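Local coordinates for uncharacterized protein lp_2219 (Lactobacillus plantarum, PDB 3HFQ) that is of unknown function but folds as a seven-bladed beta-propeller of the lactonase family, and so may act on a lactone, at residues A[69-73]-A[74-78]; A[137-140]-A[141-144]; A[215-218]-A[219-222]; A[291-294]-A[295-299]; A[302-305]-A[306-309]. The protein carries 1 engineered substitution. All blocks are in the same frame, centred on the assembly; numbering follows the deposited sequence.

Contact 1 (A[69-73]-A[74-78]); sequences QIDGQ and TAHKL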
# COMPACT_ATOMS: atom_id res chain seq x y z
N GLN A 69 -9.57 5.04 -17.64
CA GLN A 69 -9.32 3.93 -18.55
C GLN A 69 -7.96 4.23 -19.17
O GLN A 69 -7.77 5.29 -19.77
CB GLN A 69 -10.36 3.86 -19.67
CG GLN A 69 -10.00 2.84 -20.77
CD GLN A 69 -10.06 1.40 -20.28
OE1 GLN A 69 -11.14 0.87 -20.01
NE2 GLN A 69 -8.91 0.75 -20.17
N ILE A 70 -7.01 3.32 -19.01
CA ILE A 70 -5.69 3.51 -19.58
C ILE A 70 -5.72 3.06 -21.04
O ILE A 70 -6.25 2.00 -21.35
CB ILE A 70 -4.61 2.70 -18.83
CG1 ILE A 70 -4.62 3.06 -17.34
CG2 ILE A 70 -3.24 2.96 -19.43
CD1 ILE A 70 -4.46 4.54 -17.07
N ASP A 71 -5.17 3.89 -21.92
CA ASP A 71 -5.12 3.58 -23.35
C ASP A 71 -3.73 3.97 -23.84
O ASP A 71 -3.46 5.14 -24.10
CB ASP A 71 -6.20 4.37 -24.10
CG ASP A 71 -6.16 4.15 -25.60
OD1 ASP A 71 -5.61 3.13 -26.05
OD2 ASP A 71 -6.69 5.01 -26.34
N GLY A 72 -2.85 2.98 -23.96
CA GLY A 72 -1.49 3.26 -24.38
C GLY A 72 -0.84 4.07 -23.27
O GLY A 72 -0.99 3.75 -22.10
N GLN A 73 -0.14 5.13 -23.65
CA GLN A 73 0.53 5.99 -22.67
C GLN A 73 -0.36 7.16 -22.24
O GLN A 73 0.14 8.21 -21.83
CB GLN A 73 1.84 6.53 -23.25
CG GLN A 73 2.90 5.45 -23.45
CD GLN A 73 3.48 4.96 -22.13
OE1 GLN A 73 4.35 5.61 -21.54
NE2 GLN A 73 2.98 3.83 -21.66
N THR A 74 -1.67 6.99 -22.35
CA THR A 74 -2.61 8.03 -21.96
C THR A 74 -3.69 7.47 -21.04
O THR A 74 -3.85 6.25 -20.93
CB THR A 74 -3.31 8.67 -23.19
OG1 THR A 74 -4.12 7.70 -23.85
CG2 THR A 74 -2.27 9.21 -24.17
N ALA A 75 -4.44 8.37 -20.40
CA ALA A 75 -5.50 7.99 -19.49
C ALA A 75 -6.76 8.81 -19.77
O ALA A 75 -6.68 10.02 -20.00
CB ALA A 75 -5.05 8.20 -18.04
N HIS A 76 -7.91 8.15 -19.76
CA HIS A 76 -9.17 8.83 -20.02
C HIS A 76 -10.03 8.73 -18.76
O HIS A 76 -10.26 7.64 -18.25
CB HIS A 76 -9.90 8.17 -21.20
CG HIS A 76 -9.08 8.09 -22.45
ND1 HIS A 76 -8.68 9.21 -23.16
CD2 HIS A 76 -8.56 7.03 -23.11
CE1 HIS A 76 -7.96 8.84 -24.20
NE2 HIS A 76 -7.87 7.52 -24.19
N LYS A 77 -10.51 9.88 -18.27
CA LYS A 77 -11.34 9.89 -17.07
C LYS A 77 -12.72 9.29 -17.36
O LYS A 77 -13.35 9.61 -18.36
CB LYS A 77 -11.52 11.32 -16.56
CG LYS A 77 -12.32 11.41 -15.27
CD LYS A 77 -12.54 12.85 -14.83
CE LYS A 77 -13.57 13.56 -15.71
NZ LYS A 77 -14.94 13.00 -15.53
N LEU A 78 -13.17 8.41 -16.47
CA LEU A 78 -14.47 7.78 -16.63
C LEU A 78 -15.46 8.51 -15.73
O LEU A 78 -16.48 9.03 -16.20
CB LEU A 78 -14.39 6.30 -16.27
CG LEU A 78 -13.49 5.48 -17.20
CD1 LEU A 78 -13.20 4.11 -16.59
CD2 LEU A 78 -14.15 5.33 -18.56

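Contact 2 (A[137-140]-A[141-144]); sequences EQDG and SHIH. With PO4 (phosphate ion), chain C.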
# COMPACT_ATOMS: atom_id res chain seq x y z
N GLU A 137 -1.10 10.16 17.62
CA GLU A 137 -1.65 9.94 16.29
C GLU A 137 -2.94 9.12 16.33
O GLU A 137 -3.67 9.06 15.34
CB GLU A 137 -0.63 9.22 15.40
CG GLU A 137 0.66 10.01 15.16
CD GLU A 137 1.75 9.68 16.17
OE1 GLU A 137 1.44 9.12 17.24
OE2 GLU A 137 2.92 10.00 15.88
N GLN A 138 -3.22 8.52 17.48
CA GLN A 138 -4.41 7.68 17.62
C GLN A 138 -5.58 8.36 18.33
O GLN A 138 -6.17 7.79 19.24
CB GLN A 138 -4.02 6.40 18.34
CG GLN A 138 -2.94 5.62 17.61
CD GLN A 138 -2.45 4.41 18.39
OE1 GLN A 138 -1.93 4.55 19.50
NE2 GLN A 138 -2.62 3.23 17.81
N ASP A 139 -5.92 9.56 17.88
CA ASP A 139 -7.02 10.32 18.47
C ASP A 139 -8.40 9.75 18.10
O ASP A 139 -9.39 10.03 18.78
CB ASP A 139 -6.94 11.79 18.04
CG ASP A 139 -6.79 11.96 16.54
OD1 ASP A 139 -7.42 12.88 15.98
OD2 ASP A 139 -6.04 11.18 15.91
N GLY A 140 -8.45 8.97 17.03
CA GLY A 140 -9.71 8.39 16.61
C GLY A 140 -9.46 7.25 15.63
O GLY A 140 -8.32 6.87 15.42
N SER A 141 -10.52 6.71 15.04
CA SER A 141 -10.36 5.63 14.08
C SER A 141 -9.68 6.13 12.82
O SER A 141 -10.04 7.18 12.29
CB SER A 141 -11.72 5.03 13.71
OG SER A 141 -11.58 4.12 12.63
N HIS A 142 -8.70 5.37 12.35
CA HIS A 142 -7.95 5.72 11.15
C HIS A 142 -7.73 4.46 10.30
O HIS A 142 -6.79 3.71 10.52
CB HIS A 142 -6.60 6.33 11.54
CG HIS A 142 -6.71 7.63 12.29
ND1 HIS A 142 -5.86 7.97 13.32
CD2 HIS A 142 -7.55 8.68 12.13
CE1 HIS A 142 -6.18 9.18 13.76
NE2 HIS A 142 -7.20 9.63 13.06
N ILE A 143 -8.62 4.24 9.33
CA ILE A 143 -8.51 3.07 8.46
C ILE A 143 -7.43 3.34 7.41
O ILE A 143 -7.44 4.38 6.76
CB ILE A 143 -9.86 2.76 7.76
CG1 ILE A 143 -10.97 2.63 8.82
CG2 ILE A 143 -9.76 1.46 6.99
CD1 ILE A 143 -10.70 1.56 9.87
N HIS A 144 -6.51 2.39 7.23
CA HIS A 144 -5.41 2.61 6.29
C HIS A 144 -5.21 1.50 5.26
O HIS A 144 -4.31 1.58 4.42
CB HIS A 144 -4.11 2.78 7.08
CG HIS A 144 -3.21 3.84 6.52
ND1 HIS A 144 -2.91 3.94 5.18
CD2 HIS A 144 -2.55 4.86 7.13
CE1 HIS A 144 -2.12 4.98 4.99
NE2 HIS A 144 -1.88 5.55 6.15
P PO4 C . 0.26 7.69 7.36
O1 PO4 C . 1.02 9.01 7.77
O2 PO4 C . 1.26 6.70 6.65
O3 PO4 C . -0.34 6.99 8.65
O4 PO4 C . -0.92 8.04 6.37

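Contact 3 (A[215-218]-A[219-222]); sequences KYDT and QTGA. Engineered in segment 215-218: Thr-218 (natural residue Ala).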
# COMPACT_ATOMS: atom_id res chain seq x y z
N LYS A 215 -0.82 -15.81 11.88
CA LYS A 215 -1.26 -17.04 11.25
C LYS A 215 -2.72 -16.78 10.90
O LYS A 215 -3.49 -16.30 11.74
CB LYS A 215 -1.18 -18.22 12.23
CG LYS A 215 -1.69 -19.55 11.66
CD LYS A 215 -0.72 -20.13 10.63
CE LYS A 215 -1.31 -21.36 9.94
NZ LYS A 215 -2.47 -21.00 9.08
N TYR A 216 -3.11 -17.07 9.66
CA TYR A 216 -4.50 -16.85 9.24
C TYR A 216 -5.17 -18.19 8.98
O TYR A 216 -4.59 -19.09 8.38
CB TYR A 216 -4.53 -16.02 7.95
CG TYR A 216 -5.92 -15.73 7.44
CD1 TYR A 216 -6.78 -14.87 8.12
CD2 TYR A 216 -6.38 -16.32 6.26
CE1 TYR A 216 -8.06 -14.59 7.64
CE2 TYR A 216 -7.66 -16.06 5.77
CZ TYR A 216 -8.49 -15.19 6.47
OH TYR A 216 -9.75 -14.91 5.98
N ASP A 217 -6.41 -18.33 9.45
CA ASP A 217 -7.17 -19.56 9.25
C ASP A 217 -8.41 -19.26 8.40
O ASP A 217 -9.29 -18.52 8.82
CB ASP A 217 -7.60 -20.14 10.61
CG ASP A 217 -8.27 -21.50 10.48
OD1 ASP A 217 -8.44 -21.99 9.34
OD2 ASP A 217 -8.61 -22.09 11.52
N THR A 218 -8.47 -19.84 7.21
CA THR A 218 -9.60 -19.59 6.33
C THR A 218 -10.91 -20.11 6.92
O THR A 218 -11.98 -19.58 6.61
CB THR A 218 -9.39 -20.23 4.95
OG1 THR A 218 -9.18 -21.64 5.09
CG2 THR A 218 -8.17 -19.61 4.27
N GLN A 219 -10.84 -21.13 7.76
CA GLN A 219 -12.04 -21.68 8.37
C GLN A 219 -12.71 -20.71 9.34
O GLN A 219 -13.94 -20.67 9.43
CB GLN A 219 -11.73 -23.00 9.09
CG GLN A 219 -11.23 -24.11 8.16
CD GLN A 219 -11.31 -25.49 8.78
OE1 GLN A 219 -10.82 -25.72 9.89
NE2 GLN A 219 -11.94 -26.42 8.06
N THR A 220 -11.91 -19.94 10.07
CA THR A 220 -12.45 -18.98 11.03
C THR A 220 -12.39 -17.55 10.51
O THR A 220 -13.04 -16.66 11.05
CB THR A 220 -11.68 -19.00 12.36
OG1 THR A 220 -10.32 -18.60 12.14
CG2 THR A 220 -11.71 -20.39 12.99
N GLY A 221 -11.61 -17.32 9.46
CA GLY A 221 -11.47 -15.98 8.93
C GLY A 221 -10.85 -15.10 10.00
O GLY A 221 -11.14 -13.90 10.08
N ALA A 222 -10.00 -15.69 10.83
CA ALA A 222 -9.35 -14.97 11.92
C ALA A 222 -7.83 -15.17 11.98
O ALA A 222 -7.28 -16.07 11.34
CB ALA A 222 -9.98 -15.35 13.25
O HOH W 1 -9.87 -24.38 12.09

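Contact 4 (A[291-294]-A[295-299]); sequences FDLD and PTEAF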
# COMPACT_ATOMS: atom_id res chain seq x y z
N PHE A 291 6.97 1.49 -2.16
CA PHE A 291 7.96 0.85 -3.01
C PHE A 291 7.35 -0.48 -3.43
O PHE A 291 6.33 -0.89 -2.89
CB PHE A 291 9.25 0.58 -2.24
CG PHE A 291 9.13 -0.52 -1.21
CD1 PHE A 291 8.60 -0.28 0.05
CD2 PHE A 291 9.51 -1.83 -1.54
CE1 PHE A 291 8.44 -1.30 0.97
CE2 PHE A 291 9.34 -2.87 -0.62
CZ PHE A 291 8.81 -2.60 0.64
N ASP A 292 7.98 -1.15 -4.39
CA ASP A 292 7.51 -2.47 -4.80
C ASP A 292 8.54 -3.14 -5.68
O ASP A 292 9.40 -2.48 -6.26
CB ASP A 292 6.17 -2.38 -5.55
CG ASP A 292 5.45 -3.72 -5.62
OD1 ASP A 292 5.88 -4.67 -4.91
OD2 ASP A 292 4.45 -3.83 -6.36
N LEU A 293 8.47 -4.47 -5.74
CA LEU A 293 9.37 -5.24 -6.59
C LEU A 293 8.74 -5.14 -7.97
O LEU A 293 7.53 -4.97 -8.09
CB LEU A 293 9.40 -6.71 -6.16
CG LEU A 293 10.19 -7.11 -4.90
CD1 LEU A 293 9.60 -6.45 -3.66
CD2 LEU A 293 10.15 -8.63 -4.77
N ASP A 294 9.56 -5.23 -9.02
CA ASP A 294 9.02 -5.17 -10.37
C ASP A 294 8.47 -6.56 -10.68
O ASP A 294 8.67 -7.49 -9.91
CB ASP A 294 10.12 -4.79 -11.36
CG ASP A 294 11.05 -5.95 -11.67
OD1 ASP A 294 11.63 -6.52 -10.72
OD2 ASP A 294 11.20 -6.28 -12.86
N PRO A 295 7.75 -6.71 -11.81
CA PRO A 295 7.18 -8.02 -12.17
C PRO A 295 8.18 -9.18 -12.24
O PRO A 295 7.84 -10.31 -11.89
CB PRO A 295 6.51 -7.74 -13.51
CG PRO A 295 6.04 -6.32 -13.33
CD PRO A 295 7.27 -5.67 -12.73
N THR A 296 9.40 -8.91 -12.69
CA THR A 296 10.41 -9.96 -12.78
C THR A 296 10.98 -10.26 -11.40
O THR A 296 11.57 -11.32 -11.17
CB THR A 296 11.58 -9.57 -13.71
OG1 THR A 296 12.36 -8.53 -13.10
CG2 THR A 296 11.06 -9.09 -15.06
N GLU A 297 10.81 -9.30 -10.50
CA GLU A 297 11.30 -9.38 -9.13
C GLU A 297 12.82 -9.32 -9.04
O GLU A 297 13.42 -9.73 -8.04
CB GLU A 297 10.78 -10.65 -8.43
CG GLU A 297 9.27 -10.67 -8.27
CD GLU A 297 8.81 -11.43 -7.03
OE1 GLU A 297 9.41 -12.47 -6.71
OE2 GLU A 297 7.85 -10.97 -6.38
N ALA A 298 13.45 -8.80 -10.09
CA ALA A 298 14.90 -8.66 -10.12
C ALA A 298 15.25 -7.22 -9.77
O ALA A 298 16.43 -6.85 -9.72
CB ALA A 298 15.43 -9.01 -11.51
N PHE A 299 14.22 -6.42 -9.51
CA PHE A 299 14.41 -5.01 -9.17
C PHE A 299 13.39 -4.53 -8.14
O PHE A 299 12.36 -5.16 -7.93
CB PHE A 299 14.24 -4.14 -10.41
CG PHE A 299 15.19 -4.46 -11.52
CD1 PHE A 299 16.46 -3.90 -11.56
CD2 PHE A 299 14.82 -5.34 -12.54
CE1 PHE A 299 17.35 -4.20 -12.59
CE2 PHE A 299 15.70 -5.65 -13.57
CZ PHE A 299 16.96 -5.08 -13.60

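Contact 5 (A[302-305]-A[306-309]); sequences VVNQ and NTDN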
# COMPACT_ATOMS: atom_id res chain seq x y z
N VAL A 302 11.61 2.45 -5.21
CA VAL A 302 11.06 3.12 -4.05
C VAL A 302 10.95 4.61 -4.37
O VAL A 302 11.74 5.14 -5.14
CB VAL A 302 11.97 2.96 -2.80
CG1 VAL A 302 13.36 3.51 -3.09
CG2 VAL A 302 11.36 3.68 -1.59
N VAL A 303 9.95 5.27 -3.80
CA VAL A 303 9.79 6.71 -4.01
C VAL A 303 9.87 7.40 -2.66
O VAL A 303 9.36 6.89 -1.67
CB VAL A 303 8.43 7.08 -4.67
CG1 VAL A 303 8.42 6.60 -6.11
CG2 VAL A 303 7.27 6.48 -3.89
N ASN A 304 10.53 8.55 -2.64
CA ASN A 304 10.69 9.33 -1.42
C ASN A 304 9.82 10.57 -1.50
O ASN A 304 10.00 11.41 -2.38
CB ASN A 304 12.16 9.71 -1.23
CG ASN A 304 13.05 8.50 -1.05
OD1 ASN A 304 13.04 7.86 -0.00
ND2 ASN A 304 13.82 8.17 -2.09
N GLN A 305 8.89 10.67 -0.56
CA GLN A 305 7.92 11.76 -0.49
C GLN A 305 8.47 13.18 -0.35
O GLN A 305 8.08 14.07 -1.11
CB GLN A 305 6.96 11.47 0.67
CG GLN A 305 5.87 12.49 0.88
CD GLN A 305 4.95 12.14 2.04
OE1 GLN A 305 4.07 12.91 2.41
NE2 GLN A 305 5.15 10.96 2.62
N ASN A 306 9.38 13.39 0.60
CA ASN A 306 9.90 14.73 0.85
C ASN A 306 11.03 15.24 -0.04
O ASN A 306 11.26 16.45 -0.10
CB ASN A 306 10.32 14.86 2.32
CG ASN A 306 9.17 14.64 3.28
OD1 ASN A 306 8.00 14.83 2.93
ND2 ASN A 306 9.48 14.25 4.51
N THR A 307 11.74 14.35 -0.72
CA THR A 307 12.84 14.78 -1.57
C THR A 307 12.54 14.66 -3.06
O THR A 307 13.41 14.89 -3.90
CB THR A 307 14.14 14.02 -1.23
OG1 THR A 307 13.85 12.62 -1.09
CG2 THR A 307 14.72 14.54 0.09
N ASP A 308 11.30 14.30 -3.39
CA ASP A 308 10.87 14.20 -4.78
C ASP A 308 11.75 13.32 -5.66
O ASP A 308 12.02 13.67 -6.80
CB ASP A 308 10.82 15.60 -5.40
CG ASP A 308 9.97 16.56 -4.60
OD1 ASP A 308 10.45 17.68 -4.32
OD2 ASP A 308 8.82 16.21 -4.26
N ASN A 309 12.20 12.18 -5.14
CA ASN A 309 13.03 11.31 -5.95
C ASN A 309 12.72 9.83 -5.77
O ASN A 309 12.25 9.41 -4.72
CB ASN A 309 14.53 11.56 -5.69
CG ASN A 309 14.86 11.73 -4.21
OD1 ASN A 309 14.04 11.46 -3.34
ND2 ASN A 309 16.08 12.18 -3.94
O HOH W 2 7.92 16.72 -1.86

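Contact 1 (A[69-73]-A[74-78])
Asp-71 O is gripped twice by Thr-74. The hydroxyl OG1 of Thr-74 donates to Asp-71 O over 2.7 Å in the carbonyl plane, while Thr-74 N reaches the same oxygen from above that plane at 3.1 Å. Set between backbone N and carbonyl carbon (chi1 65°), the threonine OG1 supplements the backbone bond. In return, Asp-71 N gives Thr-74 O a nearly straight bond of 2.9 Å. These bonds close a type II' turn, with Gly-72 at the corner that needs a positive phi. The result is a tight beta hairpin joining strands 62-71 and 74-84, the last two strands of a propeller blade. Farther from the turn, Gln-69 and His-76 exchange two backbone hydrogen bonds. On the face carrying Asp-71, the His-76 ring turns an edge to the acid, NE2 lying 3.5 Å from Asp-71 OD2 with ring and carboxylate planes 44° apart; a protonated imidazole would probably be drawn to it. On the other face the contact is apolar: Ile-70 CD1 meets the small Ala-75 CB at 3.8 Å, and both residues touch Leu-36 of the preceding blade. Gln-69 bends its amide back, NE2 donating to Ile-70 O at 3.2 Å and also to Lys-50 O.

Contact 2 (A[137-140]-A[141-144])
The imidazole of His-142 folds back over the loop that leads into its strand and lies under Gly-140 O, which sits 3.4 Å above the ring plane, over its centre. The ring arrives there with CG anti to the carbonyl carbon (chi1 -64°), and the almost fully extended backbone of Gly-140, a shape easily taken by glycine, lays the carbonyl across it. At the ring edge two further oxygens converge: Asp-139 OD2 stands 2.9 Å from His-142 CE1, and Glu-137 O is 3.0 Å from the same carbon. Such distances are short for carbon and oxygen, so which edge positions are carbon and which nitrogen is open to doubt. Carboxylate and ring planes are 50° apart. Two carbonyl oxygens and one carboxylate oxygen thus surround the ring. Ser-141, small enough for a buried site, turns its OG away to Asp-158 OD2, while Asp-158 OD1 accepts from His-142 N. Beyond, His-144 NE2 donates to phosphate O4 over 2.7 Å; the ion probably comes from the crystallisation liquor, and Arg-190 and Arg-259 also hold it, so three blades supply this anion site. In the fold, the loop joins strand 121-128 to strand 143-148, the first strand of the next blade; Tyr-105 stacks on His-142, and backbone bonds tie His-142 and His-144 to Leu-159 and Ile-157 at strand 154-158.

Contact 3 (A[215-218]-A[219-222])
The ring of Tyr-216 leans obliquely over the returning backbone of Gly-221 and Ala-222: its CD1 comes within 3.5 Å of Ala-222 O and its CE1 within 3.7 Å of Gly-221 C. Outside the turn, the same ring meets Phe-194 edge-to-face and Phe-223 with planes at about 50°, and its hydroxyl is bonded to Asp-151, so an aromatic with a polar end suits a buried site that borders the neighbouring blade. The other flat group is the carboxylate of Asp-217. With CG anti to the backbone N (chi1 -174°), it reaches forward over the turn, and Gln-219 N donates to Asp-217 OD1 at 3.0 Å from above the carboxylate plane. Linking a side-chain oxygen to the amide two residues on, this is an Asx turn. A water donates to both Asp-217 OD2 and Gln-219 OE1, bridging the two side chains. The turn connects strands 210-217 and 222-230, the third and fourth of their blade, through a G1 beta bulge, in which Gly-221 and Ala-222 both face Asp-217. Gly-221 takes the positive phi this needs, and its N donates to Asp-217 O over 2.7 Å, in line with the C=O bond; Thr-220 N adds a weak bond to that oxygen. Asp-217 N donates to Ala-222 O at 3.1 Å. An alanine replacing Asp-217 would probably leave Gln-219 N without this acceptor, and the bridging water held by Gln-219 OE1 without its carboxylate partner. Thr-218 is an engineered replacement of alanine; its carbonyl accepts from Arg-153.

Contact 4 (A[291-294]-A[295-299])
Asp-294 opens a type I beta turn ending at Glu-297, in the connection between strands 290-293 and 299-304, the two innermost strands of a propeller blade. Its backbone supplies two hydrogen bonds: Glu-297 N donates to Asp-294 O at 2.9 Å, and Asp-294 N to Phe-299 O at 3.0 Å. Pro-295 suits the second position of the turn, where its ring already fixes the required phi near -55°. The carboxylate supplies the side-chain bonds. Held between its backbone N and carbonyl carbon (chi1 76°), the group folds into the turn, where Thr-296 OG1 donates over 2.5 Å to the syn lone pair of Asp-294 OD2 and Thr-296 N adds a weak bond. The other oxygen, Asp-294 OD1, takes Phe-299 N at 2.9 Å from above the carboxylate plane. Thr-296 OG1 in turn accepts from Ala-298 N, an ST turn. Replacing Asp-294 with alanine is likely to leave Phe-299 N and the Thr-296 hydroxyl without their acceptors, and the turn to its backbone bonds. Among charges, Glu-3 comes close to Asp-294 OD2, so one of the two acids may be protonated, whereas Glu-297 OE2 is satisfied by His-249 N. Among the non-bonded contacts, Leu-293 CD2 lies 3.7 Å from Glu-297 OE2. Phe-299 turns its ring edge to the acid, bringing its CD2 to 3.8 Å from Asp-294 OD2.

Contact 5 (A[302-305]-A[306-309])
Asn-304 grips Asn-309 O with both backbone and side chain. The backbone bond, Asn-304 N to Asn-309 O, is 2.8 Å long and lies nearly along the C=O axis; Asn-304 ND2 adds a longer one of 3.3 Å from above the carbonyl plane. An asparagine suits the site because the amide's other end, OD1, has a separate partner in Thr-283 OG1. The two asparagine amides are turned 73° against each other. Asn-309 OD1 receives the hydroxyl of Thr-307 at 2.5 Å, while Asn-309 ND2 goes to Asp-328. Thr-307 OG1, set between its backbone N and carbonyl carbon (chi1 46°), also accepts from Asp-286 N, so the hydroxyl both gives and takes. A water donates to Gln-305 O at 2.8 Å and to Asp-308 OD2 at 2.6 Å, spanning the turn, and Glu-333 N supplies that carboxylate oxygen with another donor. Asn-306 ND2 bonds Asp-286 OD2. The turn joins strands 299-304 and 309-315 within one blade. Because the Asn-304 and Asn-309 amides and the Thr-307 hydroxyl each have partners both inside and outside the turn, the conformation is probably fixed by directional polar bonds more than by apolar burial.

Along the chain the contacts follow one another from 1 to 5, each at the entry to a propeller blade or a turn within one. Contacts 1 and 3 both close the outer hairpin of a blade, between its third and fourth strands, each with its centre about 22 Å from that of the chain; they lie about 39 Å apart between centres. Contact 2 leads into strand 143-148, the innermost of its blade. Contacts 4 and 5 share the last blade to begin, one at each end of strand 299-304, and touch where Phe-291 CB meets Val-302 CA at 3.6 Å. Contacts 2 and 4 lie on opposite sides of the chain's centre, as do 3 and 5; the set touches four of the seven blades.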